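Local coordinates for protein putative NAD(P)H-flavin oxidoreductase (Neisseria meningitidis serogroup A / serotype 4A, PDB 6WT2) that binds FMN and probably reduces nitro compounds, chloramphenicol among them, at the expense of NAD(P)H, as a member of the nitroreductase family, at residues S105-R109 / G110-P114; T149-A152 / L153-M157; R214-L217 / E218-V221. One frame throughout, in Å; residues are numbered along the deposited sequence.

Contact 1: S105-R109 / G110-P114. With NIO (nicotinic acid), chain E; FMN (flavin mononucleotide), chain K.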
# COMPACT_ATOMS: atom_id res chain seq x y z
N SER A 105 10.36 -6.49 -16.66
CA SER A 105 10.74 -5.96 -15.35
C SER A 105 12.03 -6.59 -14.86
O SER A 105 12.84 -5.92 -14.22
CB SER A 105 9.61 -6.16 -14.33
OG SER A 105 9.45 -7.53 -13.99
N LEU A 106 12.26 -7.86 -15.20
CA LEU A 106 13.50 -8.54 -14.82
C LEU A 106 14.71 -7.94 -15.52
O LEU A 106 15.77 -7.78 -14.90
CB LEU A 106 13.39 -10.03 -15.15
CG LEU A 106 14.69 -10.80 -14.90
CD1 LEU A 106 15.11 -10.64 -13.46
CD2 LEU A 106 14.52 -12.28 -15.24
N LYS A 107 14.60 -7.65 -16.81
CA LYS A 107 15.71 -6.99 -17.48
C LYS A 107 15.95 -5.61 -16.90
O LYS A 107 17.10 -5.16 -16.83
CB LYS A 107 15.44 -6.92 -18.99
CG LYS A 107 15.25 -8.30 -19.60
CD LYS A 107 15.34 -8.29 -21.10
CE LYS A 107 14.06 -7.85 -21.76
NZ LYS A 107 14.06 -8.25 -23.22
N ARG A 108 14.89 -4.92 -16.47
CA ARG A 108 15.04 -3.60 -15.87
C ARG A 108 15.74 -3.66 -14.52
O ARG A 108 16.31 -2.65 -14.09
CB ARG A 108 13.67 -2.93 -15.75
CG ARG A 108 13.70 -1.41 -15.59
CD ARG A 108 12.30 -0.80 -15.82
NE ARG A 108 11.32 -1.40 -14.93
CZ ARG A 108 10.29 -2.13 -15.34
NH1 ARG A 108 10.07 -2.32 -16.64
NH2 ARG A 108 9.47 -2.64 -14.43
N ARG A 109 15.71 -4.81 -13.83
CA ARG A 109 16.54 -5.03 -12.65
C ARG A 109 18.00 -5.26 -12.99
O ARG A 109 18.82 -5.41 -12.08
CB ARG A 109 16.04 -6.24 -11.85
CG ARG A 109 14.60 -6.15 -11.43
CD ARG A 109 14.26 -7.26 -10.45
NE ARG A 109 14.88 -7.03 -9.14
CZ ARG A 109 14.66 -7.79 -8.06
NH1 ARG A 109 13.85 -8.84 -8.14
NH2 ARG A 109 15.25 -7.49 -6.92
N GLY A 110 18.36 -5.30 -14.28
CA GLY A 110 19.73 -5.55 -14.66
C GLY A 110 20.11 -7.00 -14.79
O GLY A 110 21.31 -7.32 -14.75
N VAL A 111 19.14 -7.90 -14.93
CA VAL A 111 19.41 -9.32 -15.17
C VAL A 111 19.09 -9.60 -16.63
O VAL A 111 17.91 -9.74 -17.00
CB VAL A 111 18.60 -10.22 -14.23
CG1 VAL A 111 19.00 -11.67 -14.41
CG2 VAL A 111 18.77 -9.77 -12.77
N THR A 112 20.11 -9.71 -17.48
CA THR A 112 19.88 -9.88 -18.91
C THR A 112 20.68 -11.00 -19.55
O THR A 112 20.37 -11.36 -20.70
CB THR A 112 20.18 -8.57 -19.67
OG1 THR A 112 21.56 -8.20 -19.49
CG2 THR A 112 19.27 -7.44 -19.19
N GLU A 113 21.69 -11.53 -18.90
CA GLU A 113 22.38 -12.70 -19.42
C GLU A 113 21.43 -13.89 -19.38
O GLU A 113 20.77 -14.12 -18.35
CB GLU A 113 23.64 -12.98 -18.61
CG GLU A 113 24.58 -14.00 -19.24
CD GLU A 113 24.22 -15.43 -18.88
OE1 GLU A 113 23.91 -15.68 -17.69
OE2 GLU A 113 24.23 -16.29 -19.79
N PRO A 114 21.29 -14.64 -20.47
CA PRO A 114 20.22 -15.65 -20.54
C PRO A 114 20.25 -16.68 -19.42
O PRO A 114 19.19 -17.01 -18.88
CB PRO A 114 20.45 -16.29 -21.92
CG PRO A 114 21.02 -15.18 -22.72
CD PRO A 114 21.93 -14.43 -21.79
N NIO E . 11.95 -12.74 -3.35
C1 NIO E . 12.51 -11.64 -3.87
C2 NIO E . 11.73 -10.54 -4.21
C3 NIO E . 10.36 -10.58 -4.02
C4 NIO E . 9.80 -11.74 -3.50
C5 NIO E . 10.62 -12.81 -3.17
C6 NIO E . 12.38 -9.32 -4.80
O1 NIO E . 11.68 -8.29 -4.93
O2 NIO E . 13.58 -9.36 -5.15
N1 FMN K . 13.34 -7.72 -1.75
C2 FMN K . 13.96 -8.83 -1.25
O2 FMN K . 15.20 -8.88 -1.33
N3 FMN K . 13.29 -9.91 -0.82
C4 FMN K . 11.94 -9.93 -0.75
O4 FMN K . 11.32 -10.89 -0.25
C4A FMN K . 11.20 -8.74 -1.21
N5 FMN K . 9.86 -8.76 -1.31
C5A FMN K . 9.20 -7.63 -1.63
C6 FMN K . 7.84 -7.55 -1.37
C7 FMN K . 7.16 -6.40 -1.73
C7M FMN K . 5.69 -6.30 -1.45
C8 FMN K . 7.93 -5.20 -2.17
C8M FMN K . 7.23 -3.89 -2.45
C9 FMN K . 9.29 -5.28 -2.42
C9A FMN K . 9.96 -6.43 -2.07
N10 FMN K . 11.36 -6.49 -2.24
C10 FMN K . 12.00 -7.65 -1.80
C1' FMN K . 12.13 -5.32 -2.69
C2' FMN K . 12.00 -5.14 -4.22
O2' FMN K . 12.85 -6.08 -4.89
C3' FMN K . 12.45 -3.73 -4.56
O3' FMN K . 11.49 -2.82 -4.00
C4' FMN K . 12.53 -3.48 -6.06
O4' FMN K . 13.46 -4.42 -6.61
C5' FMN K . 12.99 -2.06 -6.34
O5' FMN K . 14.17 -1.79 -5.57
P FMN K . 14.20 -0.50 -4.61
O1P FMN K . 13.87 0.66 -5.51
O2P FMN K . 15.57 -0.50 -4.00
O3P FMN K . 13.11 -0.83 -3.60
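A Schellman motif ends helix 100-108, folding Val111 back onto Leu106 one turn earlier and leaving Arg109 to reach the nicotinic acid. Its inner bond runs from Gly110 N to Lys107 O (2.8 Å). The outer one, Val111 N to Leu106 O, is weak at 3.4 Å. Gly110 provides the reversal with a positive phi of 87°; at its backbone angles a CB would be jammed against Arg109 O, which glycine avoids.

The apolar contact usual for this cap is present as well. With CG anti to the backbone N (chi1 175°), Leu106 reaches toward the departing chain, and its CD1 lies 3.6 Å from Val111 CB, the two side chains crossing at a slant. Both also lean on helix 114-131, where they share Ser120. Beside them Lys107 CB meets Thr112 CG2 at 3.9 Å, nearly at right angles, while Lys107 CA directs a C-H toward Val111 O. Glu113 then caps the start of helix 114-131, its OE2 taking Asp115 N and its OE1 taking Ala116 N.

Arg109 heads the other way. A bend at chi3 (72°) presents the edge of its guanidinium to the bound nicotinic acid, and NH1 and NH2 both bond the same carboxylate oxygen, O2, at 3.0 Å and 3.1 Å respectively. O2 lies in the guanidinium plane, whereas O4' of the FMN sits over one face. Tyr124 OH is a further partner of NH1, and the phosphate of this flavin is gripped by Arg214 of the second subunit.

Two N-H groups converging on one oxygen fix the rotation of the guanidinium and set its positive charge against the ligand carboxylate, consistent with a pocket suited to an anionic group beside the flavin.

Contact 2: T149-A152 / L153-M157; sequences TYIA and LGNMM
Four successive i to i+4 bonds join Thr149-Ala152 to Leu153-Met157 in regular alpha-helical geometry, from Leu153 N to Thr149 O (2.9 Å) through Met156 N to Ala152 O (2.9 Å, 169° at the hydrogen).

Along one side Tyr150 and Leu153 run next to each other and point the same way. With CG anti to its own N (chi1 169°), Leu153 brings CD2 beside the tyrosine ring, 4.2 Å from Tyr150 CD1 and oblique to the ring, so this is a loose aliphatic-aromatic contact. Leu153 CB rests 3.5 Å from Thr149 O. The phenol oxygen has its partner elsewhere: Tyr150 OH bonds Glu171 OE2, while the backbone N of Glu171 bonds FMN, so the tyrosine may also help to position Glu171, besides touching the flavin itself.

The stretch belongs to helix 138-162, a long helix, buried here, that packs on strands 85-92 and 194-203 and on the second subunit of the dimer. Tyr150 touches one FMN and Ile151 the other, so a single helical turn serves both flavin sites. Ile151 also packs on Tyr150 of the second subunit.

Ile151 and Asn155 form the next side-by-side pair. The CG2 branch of Ile151 lies 3.9 Å from Asn155 ND2, and the amide is occupied at both ends, ND2 bonding Ser46 OG and OD1 hydrogen-bonded to Thr158 OG1 of the second subunit across the interface.

Met156, a selenomethionine, curls back over the preceding turn. Its CG, anti to the carbonyl carbon (chi1 -70°), comes within 3.3 Å of Ala152 O, and SE lies 3.7 Å from that same oxygen, while the side chain leans on Phe89 of strand 85-92.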
# COMPACT_ATOMS: atom_id res chain seq x y z
N THR A 149 0.01 -1.74 -5.88
CA THR A 149 -0.49 -0.41 -6.23
C THR A 149 -0.89 0.39 -5.01
O THR A 149 -0.91 1.63 -5.07
CB THR A 149 -1.68 -0.50 -7.19
OG1 THR A 149 -2.84 -0.98 -6.50
CG2 THR A 149 -1.36 -1.42 -8.38
N TYR A 150 -1.22 -0.27 -3.90
CA TYR A 150 -1.57 0.47 -2.69
C TYR A 150 -0.33 1.07 -2.03
O TYR A 150 -0.47 2.02 -1.24
CB TYR A 150 -2.33 -0.44 -1.73
CG TYR A 150 -3.82 -0.59 -2.02
CD1 TYR A 150 -4.78 -0.18 -1.08
CD2 TYR A 150 -4.27 -1.14 -3.21
CE1 TYR A 150 -6.14 -0.32 -1.33
CE2 TYR A 150 -5.64 -1.27 -3.47
CZ TYR A 150 -6.56 -0.86 -2.53
OH TYR A 150 -7.91 -1.00 -2.79
N ILE A 151 0.86 0.53 -2.32
CA ILE A 151 2.09 1.19 -1.89
C ILE A 151 2.23 2.53 -2.61
O ILE A 151 2.48 3.56 -1.98
CB ILE A 151 3.31 0.30 -2.18
CG1 ILE A 151 3.15 -1.07 -1.54
CG2 ILE A 151 4.59 1.01 -1.73
CD1 ILE A 151 4.32 -2.00 -1.88
N ALA A 152 2.09 2.52 -3.94
CA ALA A 152 2.16 3.76 -4.70
C ALA A 152 1.09 4.73 -4.26
O ALA A 152 1.35 5.93 -4.12
CB ALA A 152 2.01 3.46 -6.19
N LEU A 153 -0.14 4.24 -4.04
CA LEU A 153 -1.21 5.08 -3.51
C LEU A 153 -0.79 5.76 -2.21
O LEU A 153 -0.88 6.99 -2.08
CB LEU A 153 -2.46 4.24 -3.31
CG LEU A 153 -3.59 4.92 -2.52
CD1 LEU A 153 -4.31 5.88 -3.44
CD2 LEU A 153 -4.54 3.88 -1.95
N GLY A 154 -0.34 4.97 -1.23
CA GLY A 154 0.07 5.54 0.05
C GLY A 154 1.15 6.60 -0.10
O GLY A 154 1.07 7.67 0.52
N ASN A 155 2.16 6.34 -0.94
CA ASN A 155 3.27 7.26 -1.10
C ASN A 155 2.85 8.56 -1.77
O ASN A 155 3.26 9.65 -1.36
CB ASN A 155 4.39 6.60 -1.90
CG ASN A 155 5.23 5.67 -1.06
OD1 ASN A 155 5.32 5.82 0.17
ND2 ASN A 155 5.88 4.71 -1.71
N MSE A 156 2.03 8.47 -2.82
CA MSE A 156 1.55 9.68 -3.48
C MSE A 156 0.74 10.57 -2.54
O MSE A 156 0.95 11.79 -2.50
CB MSE A 156 0.73 9.29 -4.71
CG MSE A 156 1.61 8.72 -5.81
SE MSE A 156 0.59 7.81 -7.17
CE MSE A 156 -0.43 9.34 -7.76
N MSE A 157 -0.15 9.98 -1.75
CA MSE A 157 -0.97 10.79 -0.83
C MSE A 157 -0.18 11.41 0.32
O MSE A 157 -0.40 12.56 0.70
CB MSE A 157 -2.10 9.95 -0.26
CG MSE A 157 -3.10 9.53 -1.31
SE MSE A 157 -4.59 8.65 -0.48
CE MSE A 157 -3.57 7.26 0.47

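Contact 3: R214-L217 / E218-V221; sequences RRPL and EETV. With FMN (flavin mononucleotide), chain G.
Arg215 reaches across a single 3-10 turn to Glu219 and Thr220. Its CB starts out toward them, nearest to Thr220 OG1. CG comes next and passes Glu219 OE1 at 3.6 Å, with CD a little farther from the same oxygen. A bend at chi3 (51°) then swings the guanidinium over to Thr220. There NE makes two weak bonds, to Thr220 OG1 and to Glu219 O, and NH2 a third weak one, 3.1 Å to Thr220 OG1. The charged groups themselves stay apart: Arg215 NE and Glu219 OE1 are 5.0 Å from each other. A water donates to Arg215 O and lies unusually close to Thr220 OG1 (2.5 Å), apparently bridging the two.

The turn is closed by Glu219 N to Pro216 O (2.8 Å) and by Leu217 O, which is gripped by two N-H groups, those of Thr220 and Val221. Outside the backbone, Glu219 lies along the Pro216 ring, Glu219 OE2 being 3.5 Å from Pro216 CG, and Leu217 CD1 packs on Val221 CG2 at 3.6 Å. Val221 begins strand 221-223 and pairs in parallel with a strand of the second subunit, so the tail extends that subunit's sheet.

Just before the turn, Arg214 reaches FMN instead. Its NH2 bonds phosphate O3P at 2.8 Å and NH1 more weakly, O3P lying in the guanidinium plane, while NE bonds Ser46 O of the second subunit.

Within the turn Arg215 is thus held only by weak bonds and does not pair with Glu219, its NH1 and NH2 having further partners outside it, and Arg214, with Arg19 beside it, probably offsets the negative charge of the phosphate.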
# COMPACT_ATOMS: atom_id res chain seq x y z
N ARG A 214 -7.56 6.86 15.53
CA ARG A 214 -6.92 5.58 15.25
C ARG A 214 -6.94 4.75 16.52
O ARG A 214 -6.95 5.28 17.64
CB ARG A 214 -5.46 5.75 14.77
CG ARG A 214 -5.31 6.43 13.41
CD ARG A 214 -5.91 5.58 12.29
NE ARG A 214 -5.56 6.11 10.97
CZ ARG A 214 -6.19 7.13 10.39
NH1 ARG A 214 -7.23 7.70 11.00
NH2 ARG A 214 -5.81 7.55 9.19
N ARG A 215 -6.97 3.44 16.35
CA ARG A 215 -6.82 2.53 17.47
C ARG A 215 -5.51 2.84 18.19
O ARG A 215 -4.52 3.23 17.55
CB ARG A 215 -6.83 1.09 16.97
CG ARG A 215 -7.53 0.09 17.83
CD ARG A 215 -7.86 -1.16 17.03
NE ARG A 215 -6.70 -1.69 16.32
CZ ARG A 215 -6.70 -1.98 15.03
NH1 ARG A 215 -7.82 -1.82 14.32
NH2 ARG A 215 -5.60 -2.46 14.45
N PRO A 216 -5.47 2.71 19.52
CA PRO A 216 -4.19 2.90 20.23
C PRO A 216 -3.15 1.89 19.79
O PRO A 216 -3.46 0.73 19.48
CB PRO A 216 -4.57 2.71 21.70
CG PRO A 216 -6.03 3.00 21.75
CD PRO A 216 -6.59 2.52 20.45
N LEU A 217 -1.90 2.34 19.78
CA LEU A 217 -0.79 1.50 19.36
C LEU A 217 -0.74 0.19 20.16
O LEU A 217 -0.40 -0.86 19.60
CB LEU A 217 0.52 2.28 19.49
CG LEU A 217 1.74 1.96 18.63
CD1 LEU A 217 1.40 1.95 17.15
CD2 LEU A 217 2.85 2.96 18.92
N GLU A 218 -1.12 0.23 21.44
CA GLU A 218 -1.08 -0.97 22.26
C GLU A 218 -2.10 -2.02 21.82
O GLU A 218 -2.02 -3.17 22.25
CB GLU A 218 -1.31 -0.59 23.73
CG GLU A 218 -0.24 0.34 24.33
CD GLU A 218 -0.13 1.71 23.64
OE1 GLU A 218 1.01 2.19 23.44
OE2 GLU A 218 -1.18 2.30 23.27
N GLU A 219 -3.08 -1.64 21.00
CA GLU A 219 -4.02 -2.59 20.40
C GLU A 219 -3.64 -2.95 18.97
O GLU A 219 -4.46 -3.52 18.24
CB GLU A 219 -5.44 -2.02 20.45
CG GLU A 219 -5.95 -1.74 21.86
CD GLU A 219 -7.29 -1.02 21.86
OE1 GLU A 219 -8.17 -1.38 21.05
OE2 GLU A 219 -7.47 -0.08 22.67
N THR A 220 -2.44 -2.62 18.54
CA THR A 220 -2.06 -2.88 17.15
C THR A 220 -0.71 -3.57 17.11
O THR A 220 -0.47 -4.41 16.23
CB THR A 220 -2.04 -1.57 16.37
OG1 THR A 220 -3.39 -1.14 16.15
CG2 THR A 220 -1.33 -1.75 15.02
N VAL A 221 0.16 -3.26 18.06
CA VAL A 221 1.52 -3.76 18.06
C VAL A 221 1.59 -5.01 18.92
O VAL A 221 1.09 -5.03 20.06
CB VAL A 221 2.51 -2.69 18.55
CG1 VAL A 221 3.95 -3.26 18.59
CG2 VAL A 221 2.45 -1.47 17.64
N1 FMN G . -13.26 7.90 1.76
C2 FMN G . -14.39 8.20 1.07
O2 FMN G . -15.06 9.19 1.44
N3 FMN G . -14.81 7.49 0.01
C4 FMN G . -14.18 6.39 -0.42
O4 FMN G . -14.52 5.78 -1.45
C4A FMN G . -12.95 5.99 0.29
N5 FMN G . -12.32 4.84 -0.02
C5A FMN G . -11.14 4.53 0.57
C6 FMN G . -10.34 3.52 0.01
C7 FMN G . -9.14 3.20 0.62
C7M FMN G . -8.26 2.11 0.04
C8 FMN G . -8.68 3.96 1.81
C8M FMN G . -7.31 3.67 2.39
C9 FMN G . -9.44 5.00 2.33
C9A FMN G . -10.63 5.35 1.70
N10 FMN G . -11.40 6.44 2.18
C10 FMN G . -12.59 6.75 1.51
C1' FMN G . -10.92 7.25 3.30
C2' FMN G . -11.17 6.58 4.66
O2' FMN G . -12.56 6.65 5.05
C3' FMN G . -10.23 7.26 5.66
O3' FMN G . -8.87 6.99 5.26
C4' FMN G . -10.38 6.81 7.12
O4' FMN G . -11.72 7.03 7.56
C5' FMN G . -9.41 7.56 8.02
O5' FMN G . -9.62 8.96 7.93
P FMN G . -8.36 9.90 7.54
O1P FMN G . -7.87 9.22 6.28
O2P FMN G . -8.85 11.30 7.32
O3P FMN G . -7.33 9.79 8.63
O HOH W 1 -3.24 1.33 15.77

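Contact 2 is core, near the centre of the chain. Contact 1 is a surface contact and contact 3 partly buried, each about 25 Å from that centre. They share no helix or strand: contact 1 is the end of helix 100-108, contact 2 the middle of helix 138-162 and contact 3 the loop before strand 221-223. The closest, contacts 2 and 3, are about 9 Å apart at their nearest atoms. All three meet the second subunit and FMN. Contacts 1 and 3 bring arginines to anions, a ligand carboxylate and a flavin phosphate, at different flavin sites of the dimer, whereas contact 2 buries apolar side chains along with polar groups satisfied by hydrogen bonds.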